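Local coordinates for inositol monophosphatase family protein (Staphylococcus aureus subsp. aureus MSSA476, PDB 4I3Y) that probably hydrolyses inositol monophosphates to inositol and phosphate in a magnesium-dependent reaction that lithium inhibits, at residues A[34-39]-A[49-54]; A[151-156]-A[226-231]. One frame throughout, in Å; residues are numbered along the deposited sequence.

Contact 1: residues A[34-39]-A[49-54]; sequences IMEMTT and VTNVDK
Val49 meets the other segment through its backbone: its carbonyl O receives a CA-H...O contact from Thr39 CA at 3.5 Å, while its side chain points away and touches Lys42 and Glu77, its nearest atom about 6 Å from a bound magnesium ion. Thr50 faces Thr39 as a non-hydrogen-bonded antiparallel pair of the small two-stranded sheet. Its CG2 methyl lies 3.6 Å from Thr39 OG1, and both side chains on this face of the sheet rest against Val103 of helix 99-105. Thr38 O comes 3.0 Å from Thr50 CA. With chi1 at 70°, Thr50 OG1 sits between its own backbone N and carbonyl carbon, where it can reach the first turn of the helix. There the strand becomes helix 51-67, and Thr50 is its N-cap, OG1 accepting a weak bond from Val52 N. At Asn51 the backbone N donates to Thr38 O (3.2 Å, 146° at the hydrogen), tying the loop after helix 12-35 to the new helix. Its CB packs 3.3 Å from the Thr38 CG2 methyl. Val52 CG2 lies 4.4 Å from Ile34 CG1, a loose apolar contact; Val52, buried, also touches Leu33 and Ile96. Asp53 completes a capping box with Thr50: its OD1 takes Thr50 N at 2.8 Å from above the carboxylate plane and Thr50 OG1 nearly along its C-O bond. Threonine offers a hydroxyl, and aspartate a carboxylate oxygen, to the N-H and hydroxyl groups at the helix start. Thr99 OG1 is hydrogen-bonded to Asp53 OD2.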
loop_
_atom_site.group_PDB
_atom_site.type_symbol
_atom_site.label_atom_id
_atom_site.label_comp_id
_atom_site.label_asym_id
_atom_site.label_seq_id
_atom_site.Cartn_x
_atom_site.Cartn_y
_atom_site.Cartn_z
ATOM N N ILE A 34 -12.127 -16.080 -6.828
ATOM C CA ILE A 34 -12.364 -14.664 -6.915
ATOM C C ILE A 34 -13.483 -14.389 -7.898
ATOM O O ILE A 34 -14.377 -13.649 -7.560
ATOM C CB ILE A 34 -11.129 -13.892 -7.363
ATOM C CG1 ILE A 34 -9.986 -14.205 -6.393
ATOM C CG2 ILE A 34 -11.469 -12.402 -7.484
ATOM C CD1 ILE A 34 -9.523 -13.084 -5.531
ATOM N N MET A 35 -13.442 -14.975 -9.102
ATOM C CA MET A 35 -14.552 -14.780 -10.044
ATOM C C MET A 35 -15.921 -15.079 -9.420
ATOM O O MET A 35 -16.881 -14.438 -9.764
ATOM C CB MET A 35 -14.374 -15.591 -11.347
ATOM C CG MET A 35 -13.188 -15.162 -12.222
ATOM S SD MET A 35 -12.851 -16.132 -13.745
ATOM C CE MET A 35 -12.271 -17.745 -13.214
ATOM N N GLU A 36 -16.004 -16.036 -8.496
ATOM C CA GLU A 36 -17.278 -16.408 -7.880
ATOM C C GLU A 36 -17.325 -16.055 -6.381
ATOM O O GLU A 36 -17.916 -16.767 -5.573
ATOM C CB GLU A 36 -17.574 -17.903 -8.145
ATOM C CG GLU A 36 -16.567 -18.876 -7.528
ATOM C CD GLU A 36 -16.688 -20.320 -8.043
ATOM O OE1 GLU A 36 -16.161 -21.246 -7.373
ATOM O OE2 GLU A 36 -17.294 -20.529 -9.118
ATOM N N MET A 37 -16.704 -14.932 -6.022
ATOM C CA MET A 37 -16.572 -14.535 -4.639
ATOM C C MET A 37 -17.930 -14.243 -3.997
ATOM O O MET A 37 -18.810 -13.593 -4.559
ATOM C CB MET A 37 -15.638 -13.337 -4.515
ATOM C CG MET A 37 -15.393 -12.894 -3.101
ATOM S SD MET A 37 -13.951 -11.802 -3.008
ATOM C CE MET A 37 -14.425 -10.318 -3.875
ATOM N N THR A 38 -18.050 -14.758 -2.786
ATOM C CA THR A 38 -19.184 -14.627 -1.966
ATOM C C THR A 38 -18.674 -14.233 -0.541
ATOM O O THR A 38 -17.594 -14.675 -0.084
ATOM C CB THR A 38 -19.960 -15.987 -1.997
ATOM O OG1 THR A 38 -21.088 -15.857 -1.179
ATOM C CG2 THR A 38 -19.179 -17.157 -1.452
ATOM N N THR A 39 -19.411 -13.361 0.135
ATOM C CA THR A 39 -18.945 -12.785 1.396
ATOM C C THR A 39 -19.909 -13.069 2.521
ATOM O O THR A 39 -21.099 -13.006 2.311
ATOM C CB THR A 39 -18.794 -11.268 1.267
ATOM O OG1 THR A 39 -17.721 -11.011 0.360
ATOM C CG2 THR A 39 -18.467 -10.661 2.617
ATOM N N VAL A 49 -15.592 -12.717 5.795
ATOM C CA VAL A 49 -15.002 -14.007 5.393
ATOM C C VAL A 49 -15.589 -14.386 4.043
ATOM O O VAL A 49 -16.767 -14.113 3.783
ATOM C CB VAL A 49 -15.149 -15.169 6.461
ATOM C CG1 VAL A 49 -16.612 -15.502 6.819
ATOM C CG2 VAL A 49 -14.482 -16.438 5.950
ATOM N N THR A 50 -14.754 -14.895 3.142
ATOM C CA THR A 50 -15.298 -15.260 1.834
ATOM C C THR A 50 -15.071 -16.742 1.544
ATOM O O THR A 50 -14.443 -17.455 2.324
ATOM C CB THR A 50 -14.632 -14.460 0.698
ATOM O OG1 THR A 50 -13.273 -14.899 0.529
ATOM C CG2 THR A 50 -14.703 -12.917 0.999
ATOM N N ASN A 51 -15.584 -17.167 0.404
ATOM C CA ASN A 51 -15.384 -18.495 -0.102
ATOM C C ASN A 51 -13.920 -18.695 -0.416
ATOM O O ASN A 51 -13.434 -19.822 -0.355
ATOM C CB ASN A 51 -16.199 -18.665 -1.369
ATOM C CG ASN A 51 -15.676 -17.803 -2.489
ATOM O OD1 ASN A 51 -15.198 -18.325 -3.508
ATOM N ND2 ASN A 51 -15.736 -16.481 -2.320
ATOM N N VAL A 52 -13.200 -17.606 -0.728
ATOM C CA VAL A 52 -11.762 -17.714 -0.960
ATOM C C VAL A 52 -11.051 -18.133 0.348
ATOM O O VAL A 52 -10.252 -19.101 0.368
ATOM C CB VAL A 52 -11.160 -16.412 -1.513
ATOM C CG1 VAL A 52 -9.637 -16.527 -1.687
ATOM C CG2 VAL A 52 -11.869 -15.953 -2.803
ATOM N N ASP A 53 -11.300 -17.388 1.433
ATOM C CA ASP A 53 -10.750 -17.762 2.739
ATOM C C ASP A 53 -11.086 -19.241 3.039
ATOM O O ASP A 53 -10.203 -20.019 3.383
ATOM C CB ASP A 53 -11.342 -16.914 3.905
ATOM C CG ASP A 53 -11.265 -15.405 3.684
ATOM O OD1 ASP A 53 -11.957 -14.873 2.748
ATOM O OD2 ASP A 53 -10.509 -14.750 4.477
ATOM N N LYS A 54 -12.377 -19.592 2.982
ATOM C CA LYS A 54 -12.865 -20.947 3.364
ATOM C C LYS A 54 -12.300 -22.105 2.531
ATOM O O LYS A 54 -11.778 -23.093 3.103
ATOM C CB LYS A 54 -14.372 -20.976 3.346
ATOM C CG LYS A 54 -15.017 -20.014 4.355
ATOM C CD LYS A 54 -16.522 -20.284 4.401
ATOM C CE LYS A 54 -17.177 -19.837 5.685
ATOM N NZ LYS A 54 -17.815 -18.509 5.435
#

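Contact 2: residues A[151-156]-A[226-231]; sequences EEPPSL and LNLKMT
Glu152 and Leu226 bring the two backbones closest, their CA atoms 4.4 Å apart, and Glu152 CA makes a CA-H...O contact with Leu226 O at 3.6 Å. That carbonyl is flanked by carbon: Glu152 CG lies 3.3 Å from Leu226 O, and Pro153 CD also borders it. Beyond CG the glutamate runs extended, alongside Asn227 and pointing the same way. Its CG is anti to the backbone N (chi1 171°), which carries the carboxylate past the asparagine's CB to its amide. The carboxylate and amide planes stand 82° apart, nearly perpendicular. Asn227 ND2 gives Glu152 OE2 a weak hydrogen bond of 3.2 Å, bent to 140° at the hydrogen. The stronger partner of OE2 is Lys251, whose ammonium forms a salt bridge with it, so the acid links the lysine to the amide. Asn227 occupies the turn between helix 219-225 and strand 229-232 with positive phi, a backbone shape that asparagine tolerates better than most residues. Helix 219-225, the turn and strand 229-232 lead into the five-stranded mixed sheet, where that strand is outermost within this chain; the other segment belongs to the connection from strand 148-150, likewise outermost within this chain in the seven-stranded sheet, to strand 162-164. On the buried side, leucines meet the loop. Leu226 CD2 touches Glu151 C at 3.5 Å, its methyl pressed on the peptide unit. Leu228 crosses Pro153 at about a right angle, CD2 being 3.8 Å from the proline's CG. The rigid pyrrolidine ring offers this methyl a compact apolar surface, and the leucine also packs on Ala223 and Ile248.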
loop_
_atom_site.group_PDB
_atom_site.type_symbol
_atom_site.label_atom_id
_atom_site.label_comp_id
_atom_site.label_asym_id
_atom_site.label_seq_id
_atom_site.Cartn_x
_atom_site.Cartn_y
_atom_site.Cartn_z
ATOM N N GLU A 151 18.144 -10.081 3.968
ATOM C CA GLU A 151 19.123 -9.906 5.048
ATOM C C GLU A 151 18.627 -8.863 6.060
ATOM O O GLU A 151 17.732 -8.068 5.751
ATOM C CB GLU A 151 20.531 -9.506 4.535
ATOM C CG GLU A 151 21.249 -10.450 3.541
ATOM C CD GLU A 151 21.513 -11.823 4.081
ATOM O OE1 GLU A 151 21.506 -12.054 5.288
ATOM O OE2 GLU A 151 21.699 -12.736 3.286
ATOM N N GLU A 152 19.217 -8.832 7.249
ATOM C CA GLU A 152 18.764 -7.876 8.251
ATOM C C GLU A 152 18.725 -6.440 7.625
ATOM O O GLU A 152 19.703 -6.020 6.927
ATOM C CB GLU A 152 19.643 -7.962 9.534
ATOM C CG GLU A 152 19.338 -6.826 10.533
ATOM C CD GLU A 152 20.442 -6.610 11.573
ATOM O OE1 GLU A 152 21.391 -7.414 11.547
ATOM O OE2 GLU A 152 20.380 -5.644 12.385
ATOM N N PRO A 153 17.606 -5.703 7.805
ATOM C CA PRO A 153 17.527 -4.334 7.241
ATOM C C PRO A 153 18.542 -3.353 7.870
ATOM O O PRO A 153 18.986 -3.632 8.993
ATOM C CB PRO A 153 16.110 -3.889 7.594
ATOM C CG PRO A 153 15.643 -4.762 8.736
ATOM C CD PRO A 153 16.421 -6.052 8.641
ATOM N N PRO A 154 18.880 -2.199 7.190
ATOM C CA PRO A 154 19.640 -1.124 7.879
ATOM C C PRO A 154 18.968 -0.682 9.196
ATOM O O PRO A 154 17.731 -0.825 9.373
ATOM C CB PRO A 154 19.572 0.058 6.902
ATOM C CG PRO A 154 19.281 -0.551 5.566
ATOM C CD PRO A 154 18.498 -1.788 5.819
ATOM N N SER A 155 19.773 -0.186 10.125
ATOM C CA SER A 155 19.245 0.393 11.353
ATOM C C SER A 155 18.361 1.542 10.991
ATOM O O SER A 155 18.735 2.324 10.126
ATOM C CB SER A 155 20.397 0.976 12.157
ATOM O OG SER A 155 20.152 0.578 13.452
ATOM N N LEU A 156 17.217 1.669 11.649
ATOM C CA LEU A 156 16.291 2.745 11.340
ATOM C C LEU A 156 15.832 3.433 12.607
ATOM O O LEU A 156 15.057 2.841 13.386
ATOM C CB LEU A 156 15.052 2.167 10.626
ATOM C CG LEU A 156 14.867 1.936 9.138
ATOM C CD2 LEU A 156 15.057 3.313 8.524
ATOM N N LEU A 226 15.980 -12.319 10.793
ATOM C CA LEU A 226 16.385 -11.017 10.260
ATOM C C LEU A 226 16.662 -9.978 11.371
ATOM O O LEU A 226 16.751 -8.791 11.082
ATOM C CB LEU A 226 15.280 -10.487 9.297
ATOM C CG LEU A 226 15.055 -11.374 8.058
ATOM C CD1 LEU A 226 13.696 -11.114 7.394
ATOM C CD2 LEU A 226 16.223 -11.263 7.078
ATOM N N ASN A 227 16.772 -10.424 12.639
ATOM C CA ASN A 227 17.157 -9.517 13.736
ATOM C C ASN A 227 16.161 -8.360 13.959
ATOM O O ASN A 227 16.567 -7.191 14.196
ATOM C CB ASN A 227 18.596 -8.994 13.559
ATOM C CG ASN A 227 19.197 -8.521 14.883
ATOM O OD1 ASN A 227 18.693 -8.908 15.944
ATOM N ND2 ASN A 227 20.223 -7.628 14.846
ATOM N N LEU A 228 14.866 -8.679 13.873
ATOM C CA LEU A 228 13.799 -7.680 14.141
ATOM C C LEU A 228 13.332 -7.866 15.544
ATOM O O LEU A 228 13.467 -8.972 16.043
ATOM C CB LEU A 228 12.582 -7.932 13.219
ATOM C CG LEU A 228 12.866 -8.040 11.700
ATOM C CD1 LEU A 228 11.599 -8.329 10.922
ATOM C CD2 LEU A 228 13.590 -6.804 11.147
ATOM N N LYS A 229 12.756 -6.830 16.172
ATOM C CA LYS A 229 12.085 -6.986 17.455
ATOM C C LYS A 229 10.630 -7.293 17.212
ATOM O O LYS A 229 9.963 -6.554 16.450
ATOM C CB LYS A 229 12.181 -5.701 18.306
ATOM C CG LYS A 229 13.594 -5.260 18.573
ATOM C CD LYS A 229 14.334 -6.270 19.437
ATOM C CE LYS A 229 15.703 -5.763 19.859
ATOM N NZ LYS A 229 16.496 -6.865 20.484
ATOM N N MET A 230 10.140 -8.387 17.795
ATOM C CA MET A 230 8.725 -8.691 17.738
ATOM C C MET A 230 8.299 -9.042 19.138
ATOM O O MET A 230 8.786 -10.039 19.703
ATOM C CB MET A 230 8.432 -9.822 16.781
ATOM C CG MET A 230 6.975 -10.292 16.777
ATOM S SD MET A 230 6.719 -11.563 15.479
ATOM C CE MET A 230 5.094 -12.104 15.944
ATOM N N THR A 231 7.453 -8.184 19.720
ATOM C CA THR A 231 7.126 -8.258 21.155
ATOM C C THR A 231 5.662 -7.855 21.411
ATOM O O THR A 231 4.932 -7.348 20.526
ATOM C CB THR A 231 8.025 -7.288 21.978
ATOM O OG1 THR A 231 7.680 -5.916 21.691
ATOM C CG2 THR A 231 9.497 -7.493 21.687
#

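How the contacts relate
Contacts 1 and 2 lie on opposite sides of the chain's centre, their centres 35 Å apart, and have no secondary-structure element in common. Both are partly buried, mixing enclosed residues with exposed ones. Contact 1 is local in sequence: it closes the hairpin region between two helices, near the magnesium site, and is joined by one main-chain hydrogen bond and by strand pairing, beside a helix cap within 49-54. Contact 2 brings together residues far apart in the chain, where the connection between the two larger sheets meets a helix-to-strand turn. Its polar link is a weak side-chain bond, with leucine–proline contacts on its buried side. Threonines and an asparagine carry much of the first; charged and aliphatic groups divide the second.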